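Local coordinates for putative hydrogenase expression/formation protein hupG (Rhodopseudomonas palustris, PDB 2QSI) that is of unknown function but, as a HupG/HyaE family member of thioredoxin-like fold, probably assists the expression or formation of hydrogenase, at residues D27-S32 and V36-R41; V55-L60 and L68-V73. All blocks are in the same frame, centred on the assembly; numbering follows the deposited sequence.

Contact 1 (D27-S32 and V36-R41)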
# COMPACT_ATOMS: atom_id res chain seq x y z
N ASP A 27 -0.26 -3.33 10.60
CA ASP A 27 0.09 -2.06 11.22
C ASP A 27 1.60 -1.78 11.11
O ASP A 27 2.01 -0.62 10.93
CB ASP A 27 -0.38 -1.98 12.70
CG ASP A 27 -1.90 -2.13 12.87
OD1 ASP A 27 -2.70 -1.84 11.95
OD2 ASP A 27 -2.30 -2.54 13.97
N PHE A 28 2.44 -2.83 11.17
CA PHE A 28 3.89 -2.62 11.00
C PHE A 28 4.19 -1.89 9.69
O PHE A 28 4.94 -0.93 9.65
CB PHE A 28 4.67 -3.95 11.03
CG PHE A 28 6.13 -3.77 10.92
CD1 PHE A 28 6.85 -3.28 11.99
CD2 PHE A 28 6.79 -4.01 9.72
CE1 PHE A 28 8.23 -3.05 11.87
CE2 PHE A 28 8.17 -3.76 9.61
CZ PHE A 28 8.87 -3.28 10.67
N ILE A 29 3.59 -2.37 8.61
CA ILE A 29 3.85 -1.85 7.30
C ILE A 29 3.24 -0.50 7.16
O ILE A 29 3.90 0.45 6.73
CB ILE A 29 3.28 -2.77 6.18
CG1 ILE A 29 3.96 -4.11 6.23
CG2 ILE A 29 3.50 -2.12 4.79
CD1 ILE A 29 3.50 -5.09 5.17
N ALA A 30 1.98 -0.41 7.52
CA ALA A 30 1.20 0.77 7.15
C ALA A 30 1.79 2.03 7.81
O ALA A 30 1.84 3.10 7.17
CB ALA A 30 -0.26 0.56 7.50
N HIS A 31 2.31 1.90 9.04
CA HIS A 31 2.87 3.05 9.78
C HIS A 31 4.42 3.12 9.95
O HIS A 31 4.94 3.85 10.82
CB HIS A 31 2.18 3.13 11.12
CG HIS A 31 0.68 3.13 11.01
ND1 HIS A 31 -0.03 4.18 10.48
CD2 HIS A 31 -0.23 2.19 11.35
CE1 HIS A 31 -1.32 3.90 10.51
NE2 HIS A 31 -1.47 2.70 11.05
N SER A 32 5.15 2.41 9.09
CA SER A 32 6.61 2.46 9.06
C SER A 32 7.17 3.79 8.53
O SER A 32 8.27 4.22 8.94
CB SER A 32 7.15 1.34 8.16
OG SER A 32 6.58 1.45 6.86
N VAL A 36 9.29 -1.34 3.40
CA VAL A 36 9.48 -2.48 4.25
C VAL A 36 10.12 -3.66 3.53
O VAL A 36 9.72 -4.04 2.44
CB VAL A 36 8.13 -2.89 4.89
CG1 VAL A 36 8.31 -4.17 5.74
CG2 VAL A 36 7.59 -1.66 5.74
N VAL A 37 11.12 -4.25 4.16
CA VAL A 37 11.72 -5.47 3.68
C VAL A 37 11.27 -6.61 4.61
O VAL A 37 11.65 -6.67 5.80
CB VAL A 37 13.24 -5.36 3.64
CG1 VAL A 37 13.85 -6.65 3.03
CG2 VAL A 37 13.67 -4.13 2.83
N LEU A 38 10.44 -7.50 4.07
CA LEU A 38 9.98 -8.65 4.83
C LEU A 38 10.86 -9.81 4.48
O LEU A 38 11.02 -10.13 3.30
CB LEU A 38 8.54 -9.03 4.48
CG LEU A 38 7.45 -8.03 4.80
CD1 LEU A 38 6.09 -8.59 4.29
CD2 LEU A 38 7.48 -7.65 6.27
N PHE A 39 11.41 -10.42 5.53
CA PHE A 39 12.32 -11.56 5.46
C PHE A 39 11.56 -12.84 5.75
O PHE A 39 11.09 -13.06 6.87
CB PHE A 39 13.46 -11.36 6.47
CG PHE A 39 14.36 -12.54 6.63
CD1 PHE A 39 14.75 -13.30 5.55
CD2 PHE A 39 14.90 -12.83 7.89
CE1 PHE A 39 15.64 -14.39 5.74
CE2 PHE A 39 15.74 -13.87 8.07
CZ PHE A 39 16.11 -14.66 6.99
N PHE A 40 11.47 -13.68 4.71
CA PHE A 40 10.97 -15.07 4.81
C PHE A 40 12.16 -16.01 4.92
O PHE A 40 12.98 -16.15 3.98
CB PHE A 40 10.14 -15.41 3.59
CG PHE A 40 8.86 -14.60 3.49
CD1 PHE A 40 7.65 -15.11 3.96
CD2 PHE A 40 8.87 -13.30 2.95
CE1 PHE A 40 6.46 -14.38 3.83
CE2 PHE A 40 7.70 -12.54 2.90
CZ PHE A 40 6.50 -13.07 3.36
N ARG A 41 12.28 -16.59 6.11
CA ARG A 41 13.45 -17.37 6.49
C ARG A 41 13.27 -18.83 6.11
O ARG A 41 13.87 -19.30 5.16
CB ARG A 41 13.72 -17.22 8.01
CG ARG A 41 14.94 -18.02 8.47
CD ARG A 41 15.04 -18.12 9.98
NE ARG A 41 15.38 -16.86 10.65
CZ ARG A 41 16.62 -16.41 10.91
NH1 ARG A 41 17.69 -17.12 10.58
NH2 ARG A 41 16.74 -15.27 11.56

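Contact 2 (V55-L60 and L68-V73)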
# COMPACT_ATOMS: atom_id res chain seq x y z
N VAL A 55 21.87 -12.56 8.57
CA VAL A 55 23.04 -11.81 9.04
C VAL A 55 23.26 -10.61 8.15
O VAL A 55 23.60 -9.54 8.64
CB VAL A 55 24.35 -12.67 9.18
CG1 VAL A 55 24.14 -13.86 10.09
CG2 VAL A 55 24.86 -13.13 7.86
N VAL A 56 23.03 -10.73 6.85
CA VAL A 56 23.20 -9.58 5.96
C VAL A 56 22.05 -8.59 5.90
O VAL A 56 22.24 -7.44 5.50
CB VAL A 56 23.64 -9.97 4.50
CG1 VAL A 56 24.94 -10.79 4.58
CG2 VAL A 56 22.56 -10.69 3.72
N LEU A 57 20.89 -8.98 6.38
CA LEU A 57 19.70 -8.14 6.21
C LEU A 57 19.88 -6.76 6.88
O LEU A 57 19.60 -5.74 6.24
CB LEU A 57 18.47 -8.86 6.75
CG LEU A 57 17.12 -8.14 6.78
CD1 LEU A 57 16.74 -7.57 5.41
CD2 LEU A 57 16.11 -9.11 7.29
N PRO A 58 20.37 -6.72 8.15
CA PRO A 58 20.56 -5.40 8.76
C PRO A 58 21.61 -4.55 8.02
O PRO A 58 21.46 -3.34 7.98
CB PRO A 58 21.01 -5.72 10.20
CG PRO A 58 21.16 -7.14 10.28
CD PRO A 58 20.62 -7.80 9.10
N GLU A 59 22.58 -5.17 7.37
CA GLU A 59 23.60 -4.43 6.57
C GLU A 59 22.96 -3.86 5.32
O GLU A 59 23.24 -2.72 4.94
CB GLU A 59 24.77 -5.32 6.16
CG GLU A 59 25.65 -5.76 7.33
CD GLU A 59 26.79 -4.82 7.68
OE1 GLU A 59 26.74 -3.63 7.38
OE2 GLU A 59 27.71 -5.30 8.35
N LEU A 60 22.04 -4.63 4.73
CA LEU A 60 21.27 -4.14 3.57
C LEU A 60 20.38 -2.96 3.90
O LEU A 60 20.34 -1.97 3.15
CB LEU A 60 20.38 -5.26 3.03
CG LEU A 60 19.74 -5.13 1.67
CD1 LEU A 60 20.70 -4.54 0.59
CD2 LEU A 60 19.24 -6.56 1.27
N LEU A 68 14.49 2.25 4.38
CA LEU A 68 14.04 0.86 4.59
C LEU A 68 13.93 0.51 6.07
O LEU A 68 14.64 1.09 6.92
CB LEU A 68 15.06 -0.10 3.97
CG LEU A 68 15.36 0.08 2.49
CD1 LEU A 68 16.51 -0.86 2.08
CD2 LEU A 68 14.07 -0.13 1.67
N VAL A 69 13.09 -0.47 6.34
CA VAL A 69 12.96 -1.07 7.65
C VAL A 69 12.67 -2.54 7.45
O VAL A 69 12.04 -2.92 6.45
CB VAL A 69 11.87 -0.42 8.48
CG1 VAL A 69 10.52 -0.67 7.87
CG2 VAL A 69 11.91 -0.97 9.91
N ALA A 70 13.19 -3.39 8.33
CA ALA A 70 13.07 -4.84 8.13
C ALA A 70 12.21 -5.47 9.20
O ALA A 70 12.14 -5.01 10.34
CB ALA A 70 14.48 -5.52 8.11
N ALA A 71 11.57 -6.55 8.83
CA ALA A 71 10.90 -7.45 9.76
C ALA A 71 10.99 -8.88 9.22
O ALA A 71 10.86 -9.12 8.02
CB ALA A 71 9.44 -7.09 9.94
N GLU A 72 11.17 -9.81 10.14
CA GLU A 72 11.17 -11.24 9.84
C GLU A 72 9.74 -11.75 10.02
O GLU A 72 9.05 -11.34 10.95
CB GLU A 72 12.11 -12.01 10.77
CG GLU A 72 12.13 -13.50 10.49
CD GLU A 72 13.21 -14.26 11.21
OE1 GLU A 72 14.28 -13.67 11.53
OE2 GLU A 72 13.01 -15.48 11.41
N VAL A 73 9.32 -12.60 9.11
CA VAL A 73 8.01 -13.22 9.14
C VAL A 73 8.02 -14.43 10.08
O VAL A 73 8.84 -15.35 9.93
CB VAL A 73 7.55 -13.59 7.71
CG1 VAL A 73 6.19 -14.26 7.70
CG2 VAL A 73 7.48 -12.31 6.82

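Contact 1 (D27-S32 and V36-R41)
V36 meets F28, I29 and S32 where helix 25-30 lies against strand 35-40, an inner strand of the thioredoxin-like sheet. The CA atoms of I29 and V36 are 6.4 Å apart, and 194 Å² of surface is buried, with V36 contributing more than any other residue. Followed outward, the V36 side chain shows how the fit is made. Its CB leads from the strand toward the helix and splits into two methyls with separate neighbours. With CG1 anti to the backbone N (chi1 177°), that branch reaches F28, where CE2 lies 3.9 Å from V36 CG1. The methyl meets the ring at its edge, near the ring plane, so this is edge packing and not a CH-pi contact over the face. The other branch, CG2, enters the last turn: it lies 4.1 Å from I29 CA and 4.2 Å from I29 CG2, and also touches S32 just beyond the helix.

I29 extends the apolar seam along the strand, since its extended side chain brings CD1 to 4.4 Å from L38 CD1. F85 of helix 78-85 packs on both I29 and L38, so the two helices share this face of the sheet. E99 of the second subunit also packs on I29, placing this helix close to the dimer partner.

S32 contributes the polar atom at the edge of the seam. Its hydroxyl has two carbonyl oxygens within hydrogen-bonding range, I29 O at 2.9 Å and K34 O in the connecting turn. The same OG approaches V36 CG2 to 3.5 Å, a van der Waals contact with a methyl.

Contact 2 (V55-L60 and L68-V73)
L57 and A70 make the main apolar contact between helix 50-62 and strand 68-73, within the right-handed beta-alpha-beta unit expected of a thioredoxin-like fold. The small CB of A70 points to the helix and sits against the forked end of L57: CG and CD2 of L57 are each 4.0 Å from A70 CB, and L57 CD1 is 4.1 Å from the same atom. Contact is thus shared across the fork instead of resting on one methyl. At L57 a chi1 of 175° sets CG opposite the backbone N and carries the fork across to the strand. L93 packs on L57 and L60, so strand 92-106 also reaches this interface.

A second kind of contact sets a methyl against a backbone carbonyl. L68 CD1 comes within 4.1 Å of L60 O, a loose van der Waals approach. I118 of the second subunit packs on both L60 and L68, bringing the dimer partner up to this end of the contact.

Within the helix L60 N bonds V56 O at 2.9 Å, while the strand bonds into the sheet, V69 and A71 both pairing with V37. The helix is kinked at P58 and E59, whose nitrogens lack a bond to the preceding turn. With 133 Å² buried, mostly by leucine and alanine residues, helix and strand are held together by shape and burial, without polar pairing between the segments.

How the contacts relate
From the N terminus, three residues separate segments 27-32 and 36-41, so contact 1 closes a turn between helix 25-30 and strand 35-40. The chain then runs through helix 50-62, and contact 2 closes over the seven residues between 55-60 and 68-73, the first two of which finish the helix. The contacts follow in series, neither nested nor crossed, with centres about 10 Å apart. They meet in the sheet, where strands 35-40 and 68-73 run as parallel neighbours; V37 N lies 2.8 Å from V69 O, a probable hydrogen bond. F28 packs on A71 and F39 on L57, linking each helix to the other's strand, and R41 forms a salt bridge with E72 beside the strand ends.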